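Local structure of Wss1p (Saccharomyces cerevisiae FostersO, 5XBN) at residues A[62-67]-A[119-124]; A[67-72]-A[88-93]. The protein cleaves DNA-binding proteins as a zinc-dependent, DNA-dependent metalloendopeptidase and so takes part in repairing toxic DNA-protein cross-links. All blocks are in the same frame, centred on the assembly; numbering follows the deposited sequence.

The two contacts share T67, where the chain turns a corner between the two. Contact 2 is the more central: its centre lies about 7 Å from the centre of the chain, that of contact 1 about 12 Å, and it buries 610 Å² where contact 1 buries 181 Å². Its chemistry is that of a parallel sheet, with five backbone bonds and apolar side chains. Contact 1 instead ties a loop to the zinc-site loop through one amide, a water and a phenylalanine edge. They meet where V66 CG2 lies 3.8 Å from I90 CD1, beside helix 106-118, which both contacts touch.

Contact 1: residues A[62-67]-A[119-124]; sequences NHFKVT and HNLFGP. With ZN (zinc ion), chain B.
F64 and N120 mark the closest backbone approach, with their CA atoms 7.3 Å apart, so no main-chain bond joins 62-67 to 119-124 and side chains span the gap. Before F64, H63, just past helix 56-62, has positive phi in a Schellman motif. N120 does most of the bridging. Its ND2 gives a weak, bent hydrogen bond to K65 O (3.1 Å, 127° at the hydrogen). The same ND2 also donates to a water that accepts from K65 N, so the amide engages K65 O directly and K65 N through the water, while N120 OD1 is held by N83 ND2. CG of F64 lies anti to its carbonyl carbon (chi1 -70°), and the ring it carries meets L121 at its edge, F64 CE1 lying 3.8 Å from L121 CD1 near the ring plane; the two side chains cross at about a right angle. The CB of N62 sits over the centre of one face of that ring. Next to N120 in the chain, H119 binds zinc through NE2 at 2.1 Å, with H115, H125 and a water completing the site. H119 ND1 donates to F122 O (2.8 Å), which fixes the turn of the imidazole. F64 also packs on L136 of helix 127-145, M59 of helix 56-62 and L117 of helix 106-118, whereas V66 pairs with strand 29-33.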
ATOM      1  N   ASN A  62       4.647  -3.244  13.988  1.00 21.45           N
ATOM      2  CA  ASN A  62       5.659  -2.216  13.816  1.00 19.27           C
ATOM      3  C   ASN A  62       5.236  -0.831  14.313  1.00 21.90           C
ATOM      4  O   ASN A  62       5.971   0.143  14.145  1.00 24.87           O
ATOM      5  CB  ASN A  62       6.071  -2.142  12.345  1.00 20.67           C
ATOM      6  CG  ASN A  62       6.875  -3.346  11.921  1.00 26.42           C
ATOM      7  OD1 ASN A  62       8.085  -3.381  12.123  1.00 26.29           O
ATOM      8  ND2 ASN A  62       6.209  -4.359  11.353  1.00 21.89           N
ATOM      9  N   HIS A  63       4.059  -0.761  14.924  1.00 21.25           N
ATOM     10  CA  HIS A  63       3.505   0.502  15.420  1.00 23.46           C
ATOM     11  C   HIS A  63       3.360   1.542  14.317  1.00 23.64           C
ATOM     12  O   HIS A  63       3.517   2.738  14.563  1.00 25.95           O
ATOM     13  CB  HIS A  63       4.373   1.056  16.559  1.00 22.30           C
ATOM     14  CG  HIS A  63       4.803   0.011  17.539  1.00 24.33           C
ATOM     15  ND1 HIS A  63       3.904  -0.772  18.231  1.00 27.79           N
ATOM     16  CD2 HIS A  63       6.034  -0.392  17.935  1.00 31.04           C
ATOM     17  CE1 HIS A  63       4.562  -1.612  19.011  1.00 28.95           C
ATOM     18  NE2 HIS A  63       5.856  -1.400  18.854  1.00 24.34           N
ATOM     19  N   PHE A  64       3.039   1.087  13.105  1.00 20.42           N
ATOM     20  CA  PHE A  64       2.815   1.976  11.976  1.00 22.64           C
ATOM     21  C   PHE A  64       1.400   2.520  11.999  1.00 21.95           C
ATOM     22  O   PHE A  64       0.445   1.774  12.262  1.00 21.47           O
ATOM     23  CB  PHE A  64       3.017   1.252  10.639  1.00 20.26           C
ATOM     24  CG  PHE A  64       4.446   0.890  10.321  1.00 20.78           C
ATOM     25  CD1 PHE A  64       5.517   1.604  10.846  1.00 26.02           C
ATOM     26  CD2 PHE A  64       4.710  -0.170   9.457  1.00 20.56           C
ATOM     27  CE1 PHE A  64       6.823   1.250  10.519  1.00 21.94           C
ATOM     28  CE2 PHE A  64       6.002  -0.518   9.127  1.00 23.29           C
ATOM     29  CZ  PHE A  64       7.059   0.188   9.653  1.00 21.64           C
ATOM     30  N   LYS A  65       1.273   3.808  11.690  1.00 20.30           N
ATOM     31  CA  LYS A  65      -0.033   4.461  11.497  1.00 19.84           C
ATOM     32  C   LYS A  65      -0.045   5.194  10.164  1.00 19.58           C
ATOM     33  O   LYS A  65       0.958   5.790   9.786  1.00 21.36           O
ATOM     34  CB  LYS A  65      -0.324   5.454  12.625  1.00 23.13           C
ATOM     35  CG  LYS A  65      -0.489   4.815  14.002  1.00 26.13           C
ATOM     36  CD  LYS A  65      -1.780   4.005  14.087  1.00 31.59           C
ATOM     37  CE  LYS A  65      -2.008   3.491  15.506  1.00 31.65           C
ATOM     38  NZ  LYS A  65      -3.298   2.751  15.614  1.00 32.49           N
ATOM     39  N   VAL A  66      -1.176   5.138   9.459  1.00 19.21           N
ATOM     40  CA  VAL A  66      -1.374   5.906   8.222  1.00 18.01           C
ATOM     41  C   VAL A  66      -2.719   6.625   8.314  1.00 20.65           C
ATOM     42  O   VAL A  66      -3.701   6.028   8.728  1.00 24.30           O
ATOM     43  CB  VAL A  66      -1.345   5.015   6.963  1.00 22.06           C
ATOM     44  CG1 VAL A  66      -1.727   5.818   5.700  1.00 18.33           C
ATOM     45  CG2 VAL A  66       0.030   4.379   6.784  1.00 24.54           C
ATOM     46  N   THR A  67      -2.771   7.905   7.956  1.00 21.18           N
ATOM     47  CA  THR A  67      -4.046   8.603   8.022  1.00 19.76           C
ATOM     48  C   THR A  67      -4.861   8.302   6.770  1.00 20.37           C
ATOM     49  O   THR A  67      -5.973   7.791   6.864  1.00 23.00           O
ATOM     50  CB  THR A  67      -3.861  10.115   8.208  1.00 23.92           C
ATOM     51  OG1 THR A  67      -3.130  10.343   9.428  1.00 22.09           O
ATOM     52  CG2 THR A  67      -5.209  10.807   8.298  1.00 23.92           C
ATOM     53  N   HIS A 119       9.000   4.088   4.510  1.00 18.44           N
ATOM     54  CA  HIS A 119       9.219   5.537   4.552  1.00 18.13           C
ATOM     55  C   HIS A 119       8.525   6.241   5.731  1.00 20.44           C
ATOM     56  O   HIS A 119       8.760   7.430   5.961  1.00 23.38           O
ATOM     57  CB  HIS A 119       8.751   6.186   3.236  1.00 20.38           C
ATOM     58  CG  HIS A 119       9.699   6.002   2.089  1.00 23.28           C
ATOM     59  ND1 HIS A 119      11.057   6.223   2.201  1.00 25.34           N
ATOM     60  CD2 HIS A 119       9.485   5.626   0.807  1.00 21.41           C
ATOM     61  CE1 HIS A 119      11.635   5.987   1.035  1.00 24.23           C
ATOM     62  NE2 HIS A 119      10.702   5.631   0.167  1.00 25.08           N
ATOM     63  N   ASN A 120       7.671   5.537   6.473  1.00 19.22           N
ATOM     64  CA  ASN A 120       7.203   6.074   7.764  1.00 20.10           C
ATOM     65  C   ASN A 120       8.380   6.279   8.705  1.00 25.37           C
ATOM     66  O   ASN A 120       8.355   7.160   9.575  1.00 27.01           O
ATOM     67  CB  ASN A 120       6.183   5.137   8.433  1.00 21.58           C
ATOM     68  CG  ASN A 120       4.776   5.317   7.895  1.00 22.44           C
ATOM     69  OD1 ASN A 120       4.581   5.718   6.738  1.00 22.72           O
ATOM     70  ND2 ASN A 120       3.781   5.016   8.732  1.00 22.58           N
ATOM     71  N   LEU A 121       9.416   5.460   8.525  1.00 22.45           N
ATOM     72  CA  LEU A 121      10.591   5.486   9.399  1.00 23.26           C
ATOM     73  C   LEU A 121      11.814   6.106   8.747  1.00 24.62           C
ATOM     74  O   LEU A 121      12.553   6.861   9.387  1.00 27.48           O
ATOM     75  CB  LEU A 121      10.969   4.074   9.848  1.00 25.81           C
ATOM     76  CG  LEU A 121      10.030   3.327  10.787  1.00 30.59           C
ATOM     77  CD1 LEU A 121      10.502   1.884  10.955  1.00 28.39           C
ATOM     78  CD2 LEU A 121       9.971   4.025  12.125  1.00 29.62           C
ATOM     79  N   PHE A 122      12.051   5.751   7.492  1.00 23.28           N
ATOM     80  CA  PHE A 122      13.301   6.088   6.831  1.00 23.98           C
ATOM     81  C   PHE A 122      13.067   6.785   5.504  1.00 25.20           C
ATOM     82  O   PHE A 122      12.362   6.271   4.631  1.00 27.12           O
ATOM     83  CB  PHE A 122      14.146   4.828   6.634  1.00 26.18           C
ATOM     84  CG  PHE A 122      14.402   4.079   7.903  1.00 26.91           C
ATOM     85  CD1 PHE A 122      15.034   4.699   8.962  1.00 31.29           C
ATOM     86  CD2 PHE A 122      14.031   2.754   8.035  1.00 25.10           C
ATOM     87  CE1 PHE A 122      15.273   4.023  10.145  1.00 33.24           C
ATOM     88  CE2 PHE A 122      14.281   2.064   9.213  1.00 25.80           C
ATOM     89  CZ  PHE A 122      14.900   2.707  10.270  1.00 26.49           C
ATOM     90  N   GLY A 123      13.673   7.960   5.351  1.00 24.98           N
ATOM     91  CA  GLY A 123      13.502   8.743   4.142  1.00 26.89           C
ATOM     92  C   GLY A 123      14.354   8.296   2.979  1.00 25.19           C
ATOM     93  O   GLY A 123      13.827   7.831   1.970  1.00 26.27           O
ATOM     94  N   PRO A 124      15.687   8.446   3.100  1.00 28.19           N
ATOM     95  CA  PRO A 124      16.596   8.103   2.000  1.00 27.15           C
ATOM     96  C   PRO A 124      16.602   6.605   1.693  1.00 24.53           C
ATOM     97  O   PRO A 124      16.333   5.808   2.596  1.00 27.31           O
ATOM     98  CB  PRO A 124      17.969   8.553   2.517  1.00 29.77           C
ATOM     99  CG  PRO A 124      17.691   9.466   3.663  1.00 32.50           C
ATOM    100  CD  PRO A 124      16.407   8.991   4.262  1.00 32.33           C
TER
HETATM  101 ZN    ZN B 201      11.065   5.105  -1.793  1.00 30.00          ZN
HETATM  102  O   HOH W   1       3.991   5.181  11.697  1.00 24.90           O
HETATM  103  O   HOH W   2      10.644   6.362  -3.241  1.00 30.00           O

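Contact 2: residues A[67-72]-A[88-93]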
ATOM      1  N   THR A  67      -2.771   7.905   7.956  1.00 21.18           N
ATOM      2  CA  THR A  67      -4.046   8.603   8.022  1.00 19.76           C
ATOM      3  C   THR A  67      -4.861   8.302   6.770  1.00 20.37           C
ATOM      4  O   THR A  67      -5.973   7.791   6.864  1.00 23.00           O
ATOM      5  CB  THR A  67      -3.861  10.115   8.208  1.00 23.92           C
ATOM      6  OG1 THR A  67      -3.130  10.343   9.428  1.00 22.09           O
ATOM      7  CG2 THR A  67      -5.209  10.807   8.298  1.00 23.92           C
ATOM      8  N   ASN A  68      -4.289   8.595   5.604  1.00 18.81           N
ATOM      9  CA  ASN A  68      -4.946   8.330   4.322  1.00 17.06           C
ATOM     10  C   ASN A  68      -4.162   7.358   3.463  1.00 19.41           C
ATOM     11  O   ASN A  68      -2.971   7.565   3.248  1.00 21.32           O
ATOM     12  CB  ASN A  68      -5.117   9.622   3.512  1.00 17.57           C
ATOM     13  CG  ASN A  68      -6.022  10.619   4.194  1.00 21.81           C
ATOM     14  OD1 ASN A  68      -7.227  10.415   4.270  1.00 21.88           O
ATOM     15  ND2 ASN A  68      -5.444  11.709   4.683  1.00 23.67           N
ATOM     16  N   LEU A  69      -4.836   6.331   2.956  1.00 16.39           N
ATOM     17  CA  LEU A  69      -4.255   5.449   1.944  1.00 17.09           C
ATOM     18  C   LEU A  69      -5.079   5.614   0.681  1.00 18.35           C
ATOM     19  O   LEU A  69      -6.248   5.259   0.667  1.00 17.66           O
ATOM     20  CB  LEU A  69      -4.272   3.985   2.401  1.00 17.30           C
ATOM     21  CG  LEU A  69      -3.820   2.973   1.341  1.00 18.54           C
ATOM     22  CD1 LEU A  69      -2.401   3.254   0.914  1.00 19.90           C
ATOM     23  CD2 LEU A  69      -3.971   1.546   1.875  1.00 22.83           C
ATOM     24  N   VAL A  70      -4.482   6.141  -0.380  1.00 17.10           N
ATOM     25  CA  VAL A  70      -5.277   6.518  -1.538  1.00 18.24           C
ATOM     26  C   VAL A  70      -4.644   6.061  -2.849  1.00 20.56           C
ATOM     27  O   VAL A  70      -3.439   5.823  -2.927  1.00 18.82           O
ATOM     28  CB  VAL A  70      -5.493   8.058  -1.582  1.00 20.72           C
ATOM     29  CG1 VAL A  70      -6.196   8.569  -0.309  1.00 24.78           C
ATOM     30  CG2 VAL A  70      -4.186   8.767  -1.767  1.00 23.18           C
ATOM     31  N   GLU A  71      -5.478   5.932  -3.881  1.00 18.93           N
ATOM     32  CA  GLU A  71      -5.014   5.620  -5.230  1.00 18.16           C
ATOM     33  C   GLU A  71      -4.540   6.884  -5.942  1.00 23.26           C
ATOM     34  O   GLU A  71      -5.143   7.944  -5.775  1.00 21.61           O
ATOM     35  CB  GLU A  71      -6.139   4.991  -6.045  1.00 20.62           C
ATOM     36  CG  GLU A  71      -5.760   4.739  -7.495  1.00 20.61           C
ATOM     37  CD  GLU A  71      -6.916   4.224  -8.318  1.00 23.61           C
ATOM     38  OE1 GLU A  71      -8.079   4.376  -7.890  1.00 23.02           O
ATOM     39  OE2 GLU A  71      -6.642   3.667  -9.400  1.00 26.66           O
ATOM     40  N   PHE A  72      -3.480   6.786  -6.738  1.00 21.26           N
ATOM     41  CA  PHE A  72      -3.179   7.857  -7.690  1.00 21.30           C
ATOM     42  C   PHE A  72      -2.739   7.196  -8.991  1.00 24.60           C
ATOM     43  O   PHE A  72      -2.640   5.969  -9.053  1.00 23.31           O
ATOM     44  CB  PHE A  72      -2.180   8.893  -7.084  1.00 22.97           C
ATOM     45  CG  PHE A  72      -0.729   8.451  -6.979  1.00 22.58           C
ATOM     46  CD1 PHE A  72       0.301   9.395  -6.993  1.00 24.77           C
ATOM     47  CD2 PHE A  72      -0.386   7.116  -6.916  1.00 22.79           C
ATOM     48  CE1 PHE A  72       1.640   9.000  -6.869  1.00 27.69           C
ATOM     49  CE2 PHE A  72       0.942   6.719  -6.826  1.00 22.53           C
ATOM     50  CZ  PHE A  72       1.950   7.658  -6.794  1.00 25.17           C
ATOM     51  N   SER A  88       1.219  10.352   6.796  1.00 20.63           N
ATOM     52  CA  SER A  88      -0.011  11.131   6.739  1.00 20.58           C
ATOM     53  C   SER A  88      -0.825  10.708   5.519  1.00 21.24           C
ATOM     54  O   SER A  88      -2.046  10.534   5.582  1.00 21.94           O
ATOM     55  CB  SER A  88       0.276  12.622   6.675  1.00 29.45           C
ATOM     56  OG  SER A  88      -0.949  13.317   6.787  1.00 35.17           O
ATOM     57  N   LYS A  89      -0.132  10.540   4.407  1.00 17.77           N
ATOM     58  CA  LYS A  89      -0.784  10.048   3.197  1.00 17.55           C
ATOM     59  C   LYS A  89       0.148   9.104   2.464  1.00 20.09           C
ATOM     60  O   LYS A  89       1.307   9.434   2.209  1.00 21.97           O
ATOM     61  CB  LYS A  89      -1.196  11.216   2.287  1.00 21.31           C
ATOM     62  CG  LYS A  89      -2.036  10.786   1.078  1.00 20.19           C
ATOM     63  CD  LYS A  89      -2.327  11.953   0.133  1.00 22.61           C
ATOM     64  CE  LYS A  89      -3.233  12.988   0.754  1.00 28.23           C
ATOM     65  NZ  LYS A  89      -3.437  14.153  -0.172  1.00 24.51           N
ATOM     66  N   ILE A  90      -0.348   7.909   2.152  1.00 17.48           N
ATOM     67  CA  ILE A  90       0.377   7.034   1.251  1.00 14.55           C
ATOM     68  C   ILE A  90      -0.450   6.906  -0.000  1.00 17.14           C
ATOM     69  O   ILE A  90      -1.645   6.637   0.083  1.00 18.38           O
ATOM     70  CB  ILE A  90       0.650   5.651   1.866  1.00 17.24           C
ATOM     71  CG1 ILE A  90       1.781   5.777   2.883  1.00 19.60           C
ATOM     72  CG2 ILE A  90       1.084   4.664   0.782  1.00 16.55           C
ATOM     73  CD1 ILE A  90       2.075   4.483   3.615  1.00 18.18           C
HETATM   74  N   MSE A  91       0.175   7.180  -1.145  1.00 16.69           N
HETATM   75  CA  MSE A  91      -0.481   7.021  -2.439  1.00 20.78           C
HETATM   76  C   MSE A  91       0.036   5.764  -3.121  1.00 19.71           C
HETATM   77  O   MSE A  91       1.228   5.482  -3.093  1.00 24.06           O
HETATM   78  CB  MSE A  91      -0.261   8.267  -3.313  1.00 20.74           C
HETATM   79  CG  MSE A  91      -0.899   9.490  -2.687  1.00 26.45           C
HETATM   80 SE   MSE A  91      -0.634  11.259  -3.503  0.44 30.74          SE
HETATM   81  CE  MSE A  91       1.187  11.543  -2.974  1.00 32.95           C
ATOM     82  N   LEU A  92      -0.877   4.995  -3.706  1.00 18.09           N
ATOM     83  CA  LEU A  92      -0.523   3.777  -4.428  1.00 20.18           C
ATOM     84  C   LEU A  92      -1.086   3.807  -5.832  1.00 19.40           C
ATOM     85  O   LEU A  92      -2.260   4.096  -6.012  1.00 21.91           O
ATOM     86  CB  LEU A  92      -1.075   2.534  -3.721  1.00 19.68           C
ATOM     87  CG  LEU A  92      -0.596   2.129  -2.321  1.00 21.64           C
ATOM     88  CD1 LEU A  92      -1.367   0.872  -1.875  1.00 22.55           C
ATOM     89  CD2 LEU A  92       0.896   1.885  -2.337  1.00 23.06           C
ATOM     90  N   ARG A  93      -0.261   3.478  -6.816  1.00 20.56           N
ATOM     91  CA  ARG A  93      -0.753   3.192  -8.161  1.00 20.32           C
ATOM     92  C   ARG A  93      -1.382   1.808  -8.160  1.00 22.53           C
ATOM     93  O   ARG A  93      -0.731   0.839  -7.772  1.00 23.21           O
ATOM     94  CB  ARG A  93       0.373   3.258  -9.190  1.00 21.06           C
ATOM     95  CG  ARG A  93      -0.114   2.968 -10.612  1.00 27.06           C
ATOM     96  CD  ARG A  93       1.064   2.791 -11.569  1.00 29.32           C
ATOM     97  NE  ARG A  93       1.778   4.038 -11.845  1.00 28.04           N
ATOM     98  CZ  ARG A  93       1.412   4.926 -12.762  1.00 33.89           C
ATOM     99  NH1 ARG A  93       0.325   4.718 -13.495  1.00 35.15           N
ATOM    100  NH2 ARG A  93       2.134   6.020 -12.953  1.00 32.83           N
TER
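Parallel strands 68-72 and 89-93 lie side by side within the mixed sheet of this zinc protease, and N68 pairs with K89, L69 with I90, V70 with M91 and E71 with L92. Five backbone hydrogen bonds join them: N68 N to S88 O, I90 N to N68 O, V70 N to I90 O, L92 N to V70 O and F72 N to L92 O. The three middle ones are nearly straight at the carbonyl, but F72 N stands 51° out of the plane of the L92 carbonyl. The strand directions differ by 36°. At the start of 88-93, S88 and K89 both face V84 of the antiparallel edge strand 81-84, a classic beta bulge. On the sheet face bearing L69, I90 and L92, L69 CD1 lies 3.8 Å from both I90 CG2 and L92 CD1. This face turns to helix 106-118, which carries H115 and E116 of the HExxH motif: L69 touches M113, L92 touches T112, and I90 reaches L117 and the active-site E116. The opposite face carries V70, M91 and F72. V70 and the selenomethionine M91 run side by side, tightly, with V70 CG2 3.5 Å from M91 CG. M91 CB sits over the centre of the F72 ring, 3.7 Å from the centroid in a CH-pi contact, and M91 SE lies 4.8 Å from the centroid of the F72 ring, obliquely, in a Met-aromatic contact. The chi1 of 74° sets F72 CG between its backbone N and carbonyl carbon, 3.7 Å from M91 CB; the ring edge meets R93 N. An alanine at F72 would probably leave M91 CB and SE without their aromatic partner and open a gap beside R93 N. E71 OE2 forms a salt bridge with R95, while its OE1 accepts from L35 N.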